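Local coordinates for protein deseasin MCP-01 (Pseudoalteromonas sp., PDB 3VV3) that probably cleaves collagen and other proteins as a calcium-binding serine protease of the subtilisin family, at residues N170-G175 against G268-T273; T4-F9 against G122-N127; V46-T51 against H108-I113. All coordinates share one frame; numbering follows the deposited sequence.

Interaction 1: residues N170-G175 against G268-T273; sequences NNSWGG and GTSMAT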
loop_
_atom_site.group_PDB
_atom_site.type_symbol
_atom_site.label_atom_id
_atom_site.label_comp_id
_atom_site.label_asym_id
_atom_site.label_seq_id
_atom_site.Cartn_x
_atom_site.Cartn_y
_atom_site.Cartn_z
ATOM N N ASN A 170 -4.385 -0.854 -17.415
ATOM C CA ASN A 170 -4.524 -1.121 -15.995
ATOM C C ASN A 170 -4.065 0.082 -15.182
ATOM O O ASN A 170 -2.913 0.525 -15.297
ATOM C CB ASN A 170 -3.703 -2.347 -15.612
ATOM C CG ASN A 170 -3.888 -2.725 -14.165
ATOM O OD1 ASN A 170 -3.230 -2.185 -13.272
ATOM N ND2 ASN A 170 -4.802 -3.637 -13.920
ATOM N N ASN A 171 -4.968 0.615 -14.363
ATOM C CA ASN A 171 -4.672 1.792 -13.558
ATOM C C ASN A 171 -4.903 1.540 -12.079
ATOM O O ASN A 171 -5.950 1.907 -11.532
ATOM C CB ASN A 171 -5.502 2.978 -14.049
ATOM C CG ASN A 171 -5.271 3.261 -15.517
ATOM O OD1 ASN A 171 -5.996 2.759 -16.387
ATOM N ND2 ASN A 171 -4.236 4.030 -15.806
ATOM N N SER A 172 -3.927 0.883 -11.458
ATOM C CA SER A 172 -3.971 0.551 -10.031
ATOM C C SER A 172 -3.374 1.682 -9.216
ATOM O O SER A 172 -2.348 1.519 -8.545
ATOM C CB SER A 172 -3.210 -0.748 -9.766
ATOM O OG SER A 172 -3.888 -1.856 -10.340
ATOM N N TRP A 173 -4.014 2.841 -9.308
ATOM C CA TRP A 173 -3.551 4.047 -8.644
ATOM C C TRP A 173 -4.721 4.998 -8.492
ATOM O O TRP A 173 -5.748 4.841 -9.149
ATOM C CB TRP A 173 -2.412 4.727 -9.426
ATOM C CG TRP A 173 -2.708 5.030 -10.888
ATOM C CD1 TRP A 173 -2.482 4.206 -11.957
ATOM C CD2 TRP A 173 -3.249 6.246 -11.430
ATOM N NE1 TRP A 173 -2.862 4.828 -13.125
ATOM C CE2 TRP A 173 -3.333 6.080 -12.829
ATOM C CE3 TRP A 173 -3.674 7.454 -10.870
ATOM C CZ2 TRP A 173 -3.833 7.071 -13.674
ATOM C CZ3 TRP A 173 -4.164 8.445 -11.715
ATOM C CH2 TRP A 173 -4.242 8.242 -13.095
ATOM N N GLY A 174 -4.566 5.983 -7.618
ATOM C CA GLY A 174 -5.589 6.997 -7.457
ATOM C C GLY A 174 -5.080 8.141 -6.607
ATOM O O GLY A 174 -4.037 8.028 -5.963
ATOM N N GLY A 175 -5.811 9.247 -6.622
ATOM C CA GLY A 175 -5.466 10.392 -5.805
ATOM C C GLY A 175 -5.907 11.678 -6.465
ATOM O O GLY A 175 -6.118 11.725 -7.679
ATOM N N GLY A 268 -5.364 -5.019 -1.924
ATOM C CA GLY A 268 -5.890 -3.709 -2.267
ATOM C C GLY A 268 -6.770 -3.766 -3.498
ATOM O O GLY A 268 -6.792 -4.769 -4.216
ATOM N N THR A 269 -7.515 -2.699 -3.745
ATOM C CA THR A 269 -8.218 -2.596 -5.014
ATOM C C THR A 269 -7.215 -2.581 -6.177
ATOM O O THR A 269 -7.572 -2.910 -7.305
ATOM C CB THR A 269 -9.145 -1.363 -5.066
ATOM O OG1 THR A 269 -8.420 -0.188 -4.686
ATOM C CG2 THR A 269 -10.312 -1.554 -4.105
ATOM N N SER A 270 -5.966 -2.214 -5.888
ATOM C CA SER A 270 -4.891 -2.268 -6.877
ATOM C C SER A 270 -4.636 -3.688 -7.378
ATOM O O SER A 270 -4.123 -3.879 -8.472
ATOM C CB SER A 270 -3.594 -1.698 -6.299
ATOM O OG SER A 270 -3.667 -0.291 -6.189
ATOM N N MET A 271 -4.986 -4.676 -6.564
ATOM C CA MET A 271 -4.812 -6.088 -6.924
ATOM C C MET A 271 -6.052 -6.639 -7.628
ATOM O O MET A 271 -5.968 -7.582 -8.422
ATOM C CB MET A 271 -4.501 -6.927 -5.670
ATOM C CG MET A 271 -3.080 -6.770 -5.112
ATOM S SD MET A 271 -2.694 -5.134 -4.433
ATOM C CE MET A 271 -1.538 -4.552 -5.679
ATOM N N ALA A 272 -7.208 -6.053 -7.329
ATOM C CA ALA A 272 -8.455 -6.448 -7.981
ATOM C C ALA A 272 -8.457 -5.985 -9.440
ATOM O O ALA A 272 -8.876 -6.710 -10.344
ATOM C CB ALA A 272 -9.658 -5.854 -7.229
ATOM N N THR A 273 -7.987 -4.760 -9.652
ATOM C CA THR A 273 -7.952 -4.147 -10.974
ATOM C C THR A 273 -7.295 -5.023 -12.058
ATOM O O THR A 273 -7.885 -5.218 -13.133
ATOM C CB THR A 273 -7.318 -2.738 -10.863
ATOM O OG1 THR A 273 -8.168 -1.934 -10.030
ATOM C CG2 THR A 273 -7.170 -2.062 -12.218
#

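Interaction 2: residues T4-F9 against G122-N127; sequences TNDPRF and GVVGVN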
loop_
_atom_site.group_PDB
_atom_site.type_symbol
_atom_site.label_atom_id
_atom_site.label_comp_id
_atom_site.label_asym_id
_atom_site.label_seq_id
_atom_site.Cartn_x
_atom_site.Cartn_y
_atom_site.Cartn_z
ATOM N N THR A 4 -2.171 -25.736 -13.269
ATOM C CA THR A 4 -0.942 -25.525 -14.021
ATOM C C THR A 4 0.235 -26.092 -13.229
ATOM O O THR A 4 0.084 -26.460 -12.062
ATOM C CB THR A 4 -0.697 -24.027 -14.324
ATOM O OG1 THR A 4 -0.170 -23.376 -13.163
ATOM C CG2 THR A 4 -1.990 -23.344 -14.743
ATOM N N ASN A 5 1.399 -26.160 -13.865
ATOM C CA ASN A 5 2.608 -26.643 -13.207
ATOM C C ASN A 5 3.397 -25.519 -12.530
ATOM O O ASN A 5 4.529 -25.720 -12.081
ATOM C CB ASN A 5 3.502 -27.374 -14.210
ATOM C CG ASN A 5 4.036 -26.454 -15.293
ATOM O OD1 ASN A 5 4.142 -25.245 -15.097
ATOM N ND2 ASN A 5 4.383 -27.023 -16.438
ATOM N N ASP A 6 2.810 -24.327 -12.472
ATOM C CA ASP A 6 3.448 -23.228 -11.759
ATOM C C ASP A 6 3.400 -23.542 -10.271
ATOM O O ASP A 6 2.322 -23.762 -9.717
ATOM C CB ASP A 6 2.738 -21.910 -12.055
ATOM C CG ASP A 6 2.665 -21.617 -13.542
ATOM O OD1 ASP A 6 3.695 -21.211 -14.117
ATOM O OD2 ASP A 6 1.585 -21.812 -14.135
ATOM N N PRO A 7 4.571 -23.561 -9.621
ATOM C CA PRO A 7 4.680 -24.109 -8.261
ATOM C C PRO A 7 3.842 -23.376 -7.221
ATOM O O PRO A 7 3.458 -23.991 -6.233
ATOM C CB PRO A 7 6.168 -23.959 -7.932
ATOM C CG PRO A 7 6.850 -23.838 -9.230
ATOM C CD PRO A 7 5.879 -23.170 -10.167
ATOM N N ARG A 8 3.565 -22.092 -7.435
ATOM C CA ARG A 8 2.803 -21.309 -6.465
ATOM C C ARG A 8 1.325 -21.223 -6.825
ATOM O O ARG A 8 0.575 -20.450 -6.217
ATOM C CB ARG A 8 3.381 -19.889 -6.333
ATOM C CG ARG A 8 4.839 -19.818 -5.872
ATOM C CD ARG A 8 5.035 -20.365 -4.462
ATOM N NE ARG A 8 4.315 -19.616 -3.429
ATOM C CZ ARG A 8 4.787 -18.537 -2.807
ATOM N NH1 ARG A 8 5.986 -18.058 -3.112
ATOM N NH2 ARG A 8 4.057 -17.935 -1.874
ATOM N N PHE A 9 0.891 -22.025 -7.791
ATOM C CA PHE A 9 -0.491 -21.940 -8.246
ATOM C C PHE A 9 -1.526 -22.019 -7.135
ATOM O O PHE A 9 -2.512 -21.296 -7.164
ATOM C CB PHE A 9 -0.849 -22.998 -9.294
ATOM C CG PHE A 9 -2.245 -22.833 -9.820
ATOM C CD1 PHE A 9 -2.523 -21.854 -10.762
ATOM C CD2 PHE A 9 -3.288 -23.603 -9.336
ATOM C CE1 PHE A 9 -3.808 -21.667 -11.232
ATOM C CE2 PHE A 9 -4.578 -23.422 -9.803
ATOM C CZ PHE A 9 -4.838 -22.446 -10.758
ATOM N N GLY A 122 7.180 -19.906 -10.344
ATOM C CA GLY A 122 6.333 -18.876 -9.763
ATOM C C GLY A 122 4.827 -19.036 -9.870
ATOM O O GLY A 122 4.253 -20.061 -9.480
ATOM N N VAL A 123 4.177 -17.995 -10.390
ATOM C CA VAL A 123 2.725 -17.920 -10.426
ATOM C C VAL A 123 2.213 -18.006 -11.867
ATOM O O VAL A 123 2.890 -18.538 -12.741
ATOM C CB VAL A 123 2.234 -16.619 -9.742
ATOM C CG1 VAL A 123 2.467 -16.708 -8.231
ATOM C CG2 VAL A 123 2.979 -15.410 -10.292
ATOM N N VAL A 124 1.013 -17.501 -12.104
ATOM C CA VAL A 124 0.449 -17.428 -13.447
ATOM C C VAL A 124 -0.621 -16.348 -13.434
ATOM O O VAL A 124 -1.348 -16.195 -12.451
ATOM C CB VAL A 124 -0.158 -18.785 -13.898
ATOM C CG1 VAL A 124 -1.157 -19.317 -12.864
ATOM C CG2 VAL A 124 -0.831 -18.662 -15.253
ATOM N N GLY A 125 -0.704 -15.575 -14.509
ATOM C CA GLY A 125 -1.695 -14.517 -14.579
ATOM C C GLY A 125 -3.018 -14.996 -15.141
ATOM O O GLY A 125 -3.169 -16.166 -15.505
ATOM N N VAL A 126 -3.988 -14.094 -15.224
ATOM C CA VAL A 126 -5.250 -14.437 -15.869
ATOM C C VAL A 126 -4.957 -14.900 -17.300
ATOM O O VAL A 126 -5.634 -15.789 -17.826
ATOM C CB VAL A 126 -6.233 -13.247 -15.902
ATOM C CG1 VAL A 126 -7.538 -13.645 -16.593
ATOM C CG2 VAL A 126 -6.512 -12.732 -14.486
ATOM N N ASN A 127 -3.951 -14.285 -17.917
ATOM C CA ASN A 127 -3.403 -14.752 -19.192
ATOM C C ASN A 127 -2.116 -15.523 -18.967
ATOM O O ASN A 127 -1.247 -15.071 -18.215
ATOM C CB ASN A 127 -3.094 -13.572 -20.125
ATOM C CG ASN A 127 -4.310 -12.722 -20.409
ATOM O OD1 ASN A 127 -5.024 -12.945 -21.383
ATOM N ND2 ASN A 127 -4.559 -11.747 -19.547
#

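Interaction 3: residues V46-T51 against H108-I113; sequences VGVIDT and HVSGTI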
loop_
_atom_site.group_PDB
_atom_site.type_symbol
_atom_site.label_atom_id
_atom_site.label_comp_id
_atom_site.label_asym_id
_atom_site.label_seq_id
_atom_site.Cartn_x
_atom_site.Cartn_y
_atom_site.Cartn_z
ATOM N N VAL A 46 -1.513 -5.247 -23.268
ATOM C CA VAL A 46 -2.095 -4.552 -22.128
ATOM C C VAL A 46 -1.088 -3.546 -21.586
ATOM O O VAL A 46 0.073 -3.880 -21.367
ATOM C CB VAL A 46 -2.460 -5.532 -20.995
ATOM C CG1 VAL A 46 -3.055 -4.774 -19.812
ATOM C CG2 VAL A 46 -3.449 -6.578 -21.487
ATOM N N GLY A 47 -1.530 -2.315 -21.357
ATOM C CA GLY A 47 -0.655 -1.304 -20.792
ATOM C C GLY A 47 -0.818 -1.217 -19.288
ATOM O O GLY A 47 -1.942 -1.210 -18.782
ATOM N N VAL A 48 0.304 -1.162 -18.572
ATOM C CA VAL A 48 0.274 -1.002 -17.116
ATOM C C VAL A 48 0.885 0.349 -16.764
ATOM O O VAL A 48 2.066 0.588 -17.015
ATOM C CB VAL A 48 1.038 -2.136 -16.396
ATOM C CG1 VAL A 48 1.130 -1.858 -14.892
ATOM C CG2 VAL A 48 0.379 -3.479 -16.673
ATOM N N ILE A 49 0.055 1.234 -16.209
ATOM C CA ILE A 49 0.480 2.576 -15.820
ATOM C C ILE A 49 0.665 2.595 -14.303
ATOM O O ILE A 49 -0.308 2.516 -13.541
ATOM C CB ILE A 49 -0.557 3.620 -16.285
ATOM C CG1 ILE A 49 -0.696 3.553 -17.818
ATOM C CG2 ILE A 49 -0.168 5.030 -15.797
ATOM C CD1 ILE A 49 -1.787 4.485 -18.427
ATOM N N ASP A 50 1.916 2.658 -13.860
ATOM C CA ASP A 50 2.215 2.337 -12.472
ATOM C C ASP A 50 3.663 2.705 -12.153
ATOM O O ASP A 50 4.193 3.685 -12.691
ATOM C CB ASP A 50 1.956 0.839 -12.266
ATOM C CG ASP A 50 1.527 0.487 -10.842
ATOM O OD1 ASP A 50 2.313 0.696 -9.895
ATOM O OD2 ASP A 50 0.409 -0.043 -10.676
ATOM N N THR A 51 4.300 1.927 -11.281
ATOM C CA THR A 51 5.698 2.167 -10.929
ATOM C C THR A 51 6.665 1.540 -11.931
ATOM O O THR A 51 7.881 1.573 -11.722
ATOM C CB THR A 51 6.050 1.584 -9.541
ATOM O OG1 THR A 51 5.917 0.160 -9.578
ATOM C CG2 THR A 51 5.136 2.147 -8.459
ATOM N N HIS A 108 3.879 -6.351 -9.572
ATOM C CA HIS A 108 2.861 -7.159 -8.916
ATOM C C HIS A 108 1.575 -7.194 -9.748
ATOM O O HIS A 108 1.039 -8.273 -10.035
ATOM C CB HIS A 108 2.602 -6.636 -7.495
ATOM C CG HIS A 108 1.889 -7.617 -6.617
ATOM N ND1 HIS A 108 0.519 -7.764 -6.626
ATOM C CD2 HIS A 108 2.363 -8.504 -5.707
ATOM C CE1 HIS A 108 0.175 -8.701 -5.756
ATOM N NE2 HIS A 108 1.274 -9.166 -5.187
ATOM N N VAL A 109 1.082 -6.026 -10.156
ATOM C CA VAL A 109 -0.135 -5.998 -10.957
ATOM C C VAL A 109 0.106 -6.677 -12.311
ATOM O O VAL A 109 -0.773 -7.369 -12.826
ATOM C CB VAL A 109 -0.735 -4.571 -11.119
ATOM C CG1 VAL A 109 -0.966 -3.932 -9.752
ATOM C CG2 VAL A 109 0.154 -3.689 -11.957
ATOM N N SER A 110 1.301 -6.497 -12.875
ATOM C CA SER A 110 1.630 -7.161 -14.137
ATOM C C SER A 110 1.532 -8.688 -14.052
ATOM O O SER A 110 1.000 -9.340 -14.956
ATOM C CB SER A 110 3.016 -6.731 -14.636
ATOM O OG SER A 110 3.039 -5.339 -14.919
ATOM N N GLY A 111 2.041 -9.258 -12.963
ATOM C CA GLY A 111 1.985 -10.703 -12.759
ATOM C C GLY A 111 0.565 -11.238 -12.647
ATOM O O GLY A 111 0.271 -12.356 -13.060
ATOM N N THR A 112 -0.333 -10.434 -12.095
ATOM C CA THR A 112 -1.733 -10.840 -12.007
ATOM C C THR A 112 -2.391 -10.855 -13.390
ATOM O O THR A 112 -3.166 -11.749 -13.721
ATOM C CB THR A 112 -2.494 -9.929 -11.025
ATOM O OG1 THR A 112 -1.952 -10.118 -9.711
ATOM C CG2 THR A 112 -4.006 -10.235 -11.015
ATOM N N ILE A 113 -2.058 -9.863 -14.203
ATOM C CA ILE A 113 -2.518 -9.817 -15.581
ATOM C C ILE A 113 -1.938 -10.966 -16.405
ATOM O O ILE A 113 -2.661 -11.615 -17.169
ATOM C CB ILE A 113 -2.107 -8.481 -16.244
ATOM C CG1 ILE A 113 -2.926 -7.324 -15.656
ATOM C CG2 ILE A 113 -2.285 -8.547 -17.767
ATOM C CD1 ILE A 113 -2.317 -5.961 -15.956
#

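Interaction 1: residues N170-G175 against G268-T273
Ser172 and Ser270 come together with their CB atoms 3.6 Å apart, where the end of strand 166-171 passes the first turn of helix 269-284. The tight part lies on the Thr273 side. Thr273 CG2, anti to its own backbone N, presses against Asn170 ND2 at 3.3 Å, while OG1 turns back to Thr269 O at 3.0 Å. Threonine suits this place because its methyl serves the neighbouring strand and its hydroxyl its own helix. Deep in the same region, Ser172 OG is 2.8 Å from Ser270 O, an oxygen whose position is less certain, and 3.0 Å from Asn170 OD1. The hydroxyl lies within reach of both oxygens, and its single proton can serve one at a time.

The other side is looser. Ser270 is partly exposed, and its OG makes a weak, unsettled bond of 3.3 Å to Ser172 O. The indole of Trp173 turns away toward Phe137. Ser270 OG also has a weak hydrogen bond to His105 NE2, and the GTSMA sequence is that of the subtilase serine region. The chemistry is thus consistent with Ser270 as the nucleophile, its hydroxyl only weakly held beside His105, the probable general base.

Interaction 2: residues T4-F9 against G122-N127
A type I beta turn in the N-terminal arm, Asp6 to Phe9, docks against Gly122 in the loop between helix 105-114 and strand 131-136. Arg8 N, at the third position of the turn, donates to Gly122 O over 3.0 Å, with an N-H...O angle of 154°. Pro7, whose fixed phi suits the second position, lays its CD 3.5 Å from Gly122 N. Gly122 itself has a positive phi, which glycine adopts easily.

Asp6 starts the turn and turns its carboxylate toward Val123 and Val124. Its OD1 comes within 3.1 Å of Val123 O; both are acceptors, so this is no hydrogen bond. The carboxylate has its donors elsewhere: Thr4 OG1 donates to OD2, at a distance modelled rather short, while Asn118 N also bonds OD2 and Asn119 N weakly bonds OD1. An aspartate here collects several donors and ties the arm to the loop.

Val124 CG1 sits between its own backbone N and carbonyl carbon (chi1 53°), which brings it to the edge of the Phe9 ring, in plane and 3.6 Å from CD1. On the other flank Val123 CG1 rests 3.8 Å from Arg8 CB, whose chain then bends away to a salt bridge with Asp11.

Val123 also packs on strand 254-258. Beyond it, Gly125 pairs with Ala115 just past helix 105-114 and Val126 with Thr112 within it, and Asn127 reaches helix 269-284 before strand 131-136 begins.

Interaction 3: residues V46-T51 against H108-I113
Val48 is the main bump of the strand, and its two methyls enter a shallow hollow framed by Val109, Ser110 and Ile113 of the helix. CG1 meets Val109 CG2 at 3.6 Å. CG2 lies 3.7 Å from Ile113 CD1, the two side chains lying alongside and running opposite ways. The floor between them is Ser110, whose OG stands 3.7 Å from Val48 CG2; serine's small side chain keeps the floor of the hollow low, and the hydroxyl is satisfied inside the helix by Gly106 O. Ile113 is long enough to span two strand positions, for its CD1 also touches Val46 CG1 at 4.1 Å.

Strand 46-50 is an interior strand of the parallel sheet of the subtilisin-like alpha/beta fold, between 131-136 and 166-171, and helix 108-113 runs nearly antiparallel to it, at 159° with axes 9.5 Å apart. Val46, Val48 and Asp50 alternate toward the helix, whereas Ile49 points to the opposite face. Branched valines suit the extended backbone as well as the apolar interface.

At the C-terminal end of the strand, Asp50 OD2 and Val109 CG2 meet tip to tip at 3.9 Å. Asp50 OD1 takes Thr51 N on its anti lone pair at 2.7 Å and also bonds His105 ND1; the latter bond is consistent with the aspartate-histidine pair of a subtilase catalytic triad.

Along the chain, interaction 3 lies nested within the loop closed by interaction 2, and interaction 1 follows both. Interactions 1 and 3 have centres 10 Å apart and share the central parallel sheet, where strands 166-171 and 45-50 are neighbours joined by probable backbone hydrogen bonds. They place Asp50, at the end of strand 45-50, and Ser270, at the start of helix 269-284, near His105 at the start of helix 105-114, which would complete the probable triad. Interaction 2 is peripheral, its centre about 21 Å from that of interaction 1 and 16 Å from that of interaction 3, yet Val126 and Asn127 bond the C-terminal end of helix 105-114, linking the N-terminal arm to the core.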